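Local coordinates for putative curved DNA-binding protein (Chaetomium thermophilum var. thermophilum DSM 1495, PDB 4IPA) that probably acts in ribosome biogenesis as an Arx1 protein built on a methionine aminopeptidase-like fold, and may bind DNA, at residues Ile116-Gly121 with Asp133-Lys138; Ala51-Ile56 with Thr85-Ala90. One frame throughout, in Å; residues are numbered along the deposited sequence.

Contact 1 (Ile116-Gly121 with Asp133-Lys138)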
loop_
_atom_site.group_PDB
_atom_site.type_symbol
_atom_site.label_atom_id
_atom_site.label_comp_id
_atom_site.label_asym_id
_atom_site.label_seq_id
_atom_site.Cartn_x
_atom_site.Cartn_y
_atom_site.Cartn_z
ATOM N N ILE A 116 13.246 -0.014 3.865
ATOM C CA ILE A 116 12.188 0.209 4.841
ATOM C C ILE A 116 10.917 0.610 4.111
ATOM O O ILE A 116 10.932 1.554 3.310
ATOM C CB ILE A 116 12.565 1.372 5.822
ATOM C CG1 ILE A 116 13.911 1.101 6.511
ATOM C CG2 ILE A 116 11.463 1.603 6.841
ATOM C CD1 ILE A 116 13.974 -0.249 7.193
ATOM N N LYS A 117 9.824 -0.101 4.382
ATOM C CA LYS A 117 8.529 0.209 3.784
ATOM C C LYS A 117 7.761 1.110 4.715
ATOM O O LYS A 117 7.529 0.770 5.867
ATOM C CB LYS A 117 7.704 -1.054 3.506
ATOM C CG LYS A 117 8.112 -1.789 2.269
ATOM C CD LYS A 117 9.520 -2.345 2.419
ATOM C CE LYS A 117 9.564 -3.453 3.472
ATOM N NZ LYS A 117 10.931 -4.071 3.539
ATOM N N ILE A 118 7.380 2.269 4.209
ATOM C CA ILE A 118 6.588 3.197 4.981
ATOM C C ILE A 118 5.228 3.317 4.310
ATOM O O ILE A 118 5.106 3.791 3.178
ATOM C CB ILE A 118 7.286 4.546 5.090
ATOM C CG1 ILE A 118 8.690 4.341 5.672
ATOM C CG2 ILE A 118 6.471 5.496 5.971
ATOM C CD1 ILE A 118 9.774 5.073 4.935
ATOM N N GLN A 119 4.213 2.824 4.998
ATOM C CA GLN A 119 2.861 2.810 4.476
ATOM C C GLN A 119 1.947 3.445 5.505
ATOM O O GLN A 119 1.956 3.078 6.687
ATOM C CB GLN A 119 2.420 1.382 4.157
ATOM C CG GLN A 119 0.960 1.220 3.741
ATOM C CD GLN A 119 0.715 -0.150 3.099
ATOM O OE1 GLN A 119 -0.396 -0.695 3.135
ATOM N NE2 GLN A 119 1.769 -0.710 2.508
ATOM N N LEU A 120 1.166 4.412 5.047
ATOM C CA LEU A 120 0.267 5.128 5.927
ATOM C C LEU A 120 -0.781 5.781 5.059
ATOM O O LEU A 120 -0.694 5.720 3.839
ATOM C CB LEU A 120 1.041 6.180 6.721
ATOM C CG LEU A 120 1.844 7.208 5.926
ATOM C CD1 LEU A 120 0.978 8.404 5.560
ATOM C CD2 LEU A 120 3.069 7.662 6.742
ATOM N N GLY A 121 -1.776 6.401 5.674
ATOM C CA GLY A 121 -2.755 7.124 4.893
ATOM C C GLY A 121 -3.832 7.826 5.680
ATOM O O GLY A 121 -4.109 7.488 6.840
ATOM N N ASP A 133 5.952 3.993 0.272
ATOM C CA ASP A 133 7.247 4.177 -0.369
ATOM C C ASP A 133 8.208 3.180 0.290
ATOM O O ASP A 133 8.021 2.787 1.448
ATOM C CB ASP A 133 7.746 5.627 -0.155
ATOM C CG ASP A 133 8.915 6.019 -1.097
ATOM O OD1 ASP A 133 9.214 5.268 -2.056
ATOM O OD2 ASP A 133 9.522 7.104 -0.880
ATOM N N THR A 134 9.224 2.761 -0.451
ATOM C CA THR A 134 10.338 2.056 0.153
ATOM C C THR A 134 11.591 2.931 0.043
ATOM O O THR A 134 11.940 3.402 -1.039
ATOM C CB THR A 134 10.575 0.693 -0.501
ATOM O OG1 THR A 134 9.416 -0.124 -0.322
ATOM C CG2 THR A 134 11.789 -0.008 0.133
ATOM N N ILE A 135 12.249 3.162 1.169
ATOM C CA ILE A 135 13.466 3.954 1.180
ATOM C C ILE A 135 14.616 3.131 1.750
ATOM O O ILE A 135 14.396 2.091 2.393
ATOM C CB ILE A 135 13.309 5.211 2.038
ATOM C CG1 ILE A 135 13.029 4.814 3.485
ATOM C CG2 ILE A 135 12.205 6.129 1.472
ATOM C CD1 ILE A 135 13.226 5.925 4.436
ATOM N N VAL A 136 15.839 3.591 1.497
ATOM C CA VAL A 136 17.035 2.982 2.063
ATOM C C VAL A 136 17.392 3.727 3.338
ATOM O O VAL A 136 17.594 4.942 3.333
ATOM C CB VAL A 136 18.216 3.027 1.077
ATOM C CG1 VAL A 136 19.485 2.435 1.711
ATOM C CG2 VAL A 136 17.867 2.274 -0.190
ATOM N N ALA A 137 17.439 3.003 4.445
ATOM C CA ALA A 137 17.751 3.624 5.716
ATOM C C ALA A 137 19.168 4.200 5.684
ATOM O O ALA A 137 20.121 3.508 5.338
ATOM C CB ALA A 137 17.597 2.625 6.838
ATOM N N LYS A 138 19.305 5.469 6.040
ATOM C CA LYS A 138 20.611 6.107 5.987
ATOM C C LYS A 138 20.564 7.493 6.611
ATOM O O LYS A 138 19.492 8.060 6.801
ATOM C CB LYS A 138 21.073 6.219 4.530
ATOM C CG LYS A 138 20.337 7.298 3.757
ATOM C CD LYS A 138 20.692 7.267 2.278
ATOM C CE LYS A 138 19.667 8.037 1.458
ATOM N NZ LYS A 138 18.322 7.362 1.454
#
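Ile-116, Lys-117 and Ile-118 pair with Ile-135, Thr-134 and Asp-133 across a buried antiparallel beta hairpin, between the middle strand 115-124 and the outer strand 127-136 of a three-stranded sheet. Four backbone hydrogen bonds hold it. Ile-116 N reaches Ile-135 O at 2.8 Å, and Ile-118 N reaches Asp-133 O at 2.9 Å with an N-H...O angle of 173°. The return bonds, from Ile-135 N to Ile-116 O and from Asp-133 N to Ile-118 O, are less straight. Lys-117 and Thr-134 form the non-hydrogen-bonded pair between them, where Thr-134 CA lies 3.3 Å from Ile-116 O in a CA-H...O contact.

On the isoleucine face, Ile-118 CD1 sits 3.6 Å from both CG1 and CD1 of Ile-135. With chi1 at 62°, Ile-135 CG1 stands between its backbone N and carbonyl carbon, where it meets that methyl. Ile-118 also packs on Leu-40 and Val-43 of helix 23-46, in the manner of the M24 pita-bread fold, whose helices cover the outside of curved sheets. Farther along, Ile-116 CG1 meets Ala-137 CB at 4.0 Å. Asp-133, on this same face, has its OD1 hydrogen-bonded to Trp-365 NE1.

The other face carries Lys-117 and Thr-134, side by side and pointing the same way. A chi2 of 65° bends the lysine so that CD lies 3.5 Å from Thr-134 OG1. Its NZ is gripped by backbone carbonyls, Pro-89 O among them, while Thr-134 OG1 bonds to Arg-344 O. An alanine in place of Thr-134 would probably leave the Arg-344 carbonyl without this donor and open a gap beside Lys-117 CD.

Contact 2 (Ala51-Ile56 with Thr85-Ala90)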
loop_
_atom_site.group_PDB
_atom_site.type_symbol
_atom_site.label_atom_id
_atom_site.label_comp_id
_atom_site.label_asym_id
_atom_site.label_seq_id
_atom_site.Cartn_x
_atom_site.Cartn_y
_atom_site.Cartn_z
ATOM N N ALA A 51 17.072 4.726 14.881
ATOM C CA ALA A 51 15.744 5.157 15.326
ATOM C C ALA A 51 14.903 3.946 15.697
ATOM O O ALA A 51 14.962 2.919 15.035
ATOM C CB ALA A 51 15.028 5.995 14.256
ATOM N N LYS A 52 14.129 4.092 16.764
ATOM C CA LYS A 52 13.209 3.066 17.210
ATOM C C LYS A 52 11.920 3.125 16.399
ATOM O O LYS A 52 11.252 4.162 16.349
ATOM C CB LYS A 52 12.892 3.275 18.692
ATOM C CG LYS A 52 14.117 3.325 19.581
ATOM C CD LYS A 52 13.800 3.915 20.945
ATOM C CE LYS A 52 12.799 3.059 21.707
ATOM N NZ LYS A 52 12.424 3.691 23.006
ATOM N N ILE A 53 11.560 2.002 15.789
ATOM C CA ILE A 53 10.342 1.922 15.003
ATOM C C ILE A 53 9.097 2.424 15.741
ATOM O O ILE A 53 8.272 3.129 15.147
ATOM C CB ILE A 53 10.114 0.485 14.458
ATOM C CG1 ILE A 53 11.183 0.158 13.419
ATOM C CG2 ILE A 53 8.748 0.359 13.808
ATOM C CD1 ILE A 53 11.060 -1.232 12.820
ATOM N N ILE A 54 8.945 2.067 17.017
ATOM C CA ILE A 54 7.734 2.459 17.732
ATOM C C ILE A 54 7.621 3.978 17.876
ATOM O O ILE A 54 6.518 4.521 17.898
ATOM C CB ILE A 54 7.574 1.776 19.122
ATOM C CG1 ILE A 54 6.139 1.952 19.629
ATOM C CG2 ILE A 54 8.525 2.361 20.142
ATOM C CD1 ILE A 54 5.479 0.680 19.997
ATOM N N ASP A 55 8.761 4.657 17.969
ATOM C CA ASP A 55 8.770 6.106 18.058
ATOM C C ASP A 55 8.318 6.745 16.749
ATOM O O ASP A 55 7.546 7.709 16.753
ATOM C CB ASP A 55 10.162 6.617 18.442
ATOM C CG ASP A 55 10.514 6.312 19.886
ATOM O OD1 ASP A 55 9.594 5.991 20.671
ATOM O OD2 ASP A 55 11.711 6.403 20.234
ATOM N N ILE A 56 8.808 6.206 15.636
ATOM C CA ILE A 56 8.439 6.694 14.312
ATOM C C ILE A 56 6.940 6.537 14.034
ATOM O O ILE A 56 6.288 7.485 13.602
ATOM C CB ILE A 56 9.256 5.991 13.216
ATOM C CG1 ILE A 56 10.750 6.041 13.560
ATOM C CG2 ILE A 56 9.000 6.647 11.867
ATOM C CD1 ILE A 56 11.638 5.220 12.636
ATOM N N THR A 85 0.373 4.636 10.613
ATOM C CA THR A 85 1.767 4.767 10.229
ATOM C C THR A 85 2.474 3.445 10.491
ATOM O O THR A 85 2.442 2.925 11.601
ATOM C CB THR A 85 2.483 5.835 11.064
ATOM O OG1 THR A 85 1.869 7.113 10.861
ATOM C CG2 THR A 85 3.947 5.911 10.667
ATOM N N THR A 86 3.095 2.875 9.473
ATOM C CA THR A 86 3.810 1.628 9.695
ATOM C C THR A 86 5.198 1.741 9.098
ATOM O O THR A 86 5.405 2.440 8.110
ATOM C CB THR A 86 3.087 0.422 9.078
ATOM O OG1 THR A 86 2.933 0.643 7.672
ATOM C CG2 THR A 86 1.725 0.205 9.742
ATOM N N VAL A 87 6.146 1.040 9.697
ATOM C CA VAL A 87 7.537 1.145 9.298
ATOM C C VAL A 87 8.117 -0.253 9.341
ATOM O O VAL A 87 8.334 -0.801 10.412
ATOM C CB VAL A 87 8.288 2.105 10.236
ATOM C CG1 VAL A 87 9.789 2.101 9.957
ATOM C CG2 VAL A 87 7.706 3.520 10.101
ATOM N N SER A 88 8.337 -0.836 8.166
ATOM C CA SER A 88 8.629 -2.261 8.069
ATOM C C SER A 88 10.052 -2.539 7.599
ATOM O O SER A 88 10.453 -2.097 6.519
ATOM C CB SER A 88 7.625 -2.947 7.140
ATOM O OG SER A 88 6.306 -2.610 7.519
ATOM N N PRO A 89 10.822 -3.274 8.423
ATOM C CA PRO A 89 12.196 -3.650 8.053
ATOM C C PRO A 89 12.273 -4.548 6.807
ATOM O O PRO A 89 11.249 -4.882 6.195
ATOM C CB PRO A 89 12.715 -4.399 9.286
ATOM C CG PRO A 89 11.857 -3.908 10.435
ATOM C CD PRO A 89 10.483 -3.668 9.799
ATOM N N ALA A 90 13.503 -4.951 6.487
ATOM C CA ALA A 90 13.886 -5.550 5.215
ATOM C C ALA A 90 13.010 -6.686 4.706
ATOM O O ALA A 90 12.527 -6.634 3.565
ATOM C CB ALA A 90 15.355 -5.988 5.263
#
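Ile-53 and Ile-56, in the first turn of helix 53-69, pack against Thr-85 and Val-87 near the end of strand 79-88 and Pro-89 just beyond it. The apolar contacts centre on Val-87. Ile-53 comes at it obliquely, its CG2 lying 4.0 Å from Val-87 CB and 3.6 Å from Val-87 O, so a methyl rests on the carbonyl as well as on the side chain. With chi2 at 180° the Ile-53 chain is extended, and CD1 reaches Pro-89 CG at 3.7 Å. Ile-56 crosses Val-87 at about a right angle, methyl against methyl, CG2 to CG2 at 3.8 Å.

This is a helix laid over an edge strand of the antiparallel sheet, within the metallopeptidase M24 family region. Ile-56 also touches Val-43 and Leu-46 of helix 23-46, so the same side chain packs on both the strand and the neighbouring helix.

No hydrogen bond crosses between 51-56 and 85-90, and the polar groups find partners elsewhere. Thr-85 CG2 lies 4.1 Å from Ile-56 O, while its OG1 bonds to Asp-61 farther along the same helix.

Overall arrangement
Both segments of contact 2 precede those of contact 1 in the chain, and the centres of the two contacts lie about 9 Å apart. They meet through one antiparallel sheet, in which strand 115-124 lies between strands 79-88 and 127-136. Contact 1 joins the middle strand to one outer strand, and contact 2 lays helix 53-69 on the other. Between them, Thr-86 OG1 stands 2.8 Å from Gln-119 O, a probable hydrogen bond, and Ile-116 CG2 packs 3.6 Å from Val-87 CG1. Helix 23-46 touches both contacts, through Ile-118 in contact 1 and Ile-56 in contact 2, so the two share a helix as well as a sheet within the M24 family region.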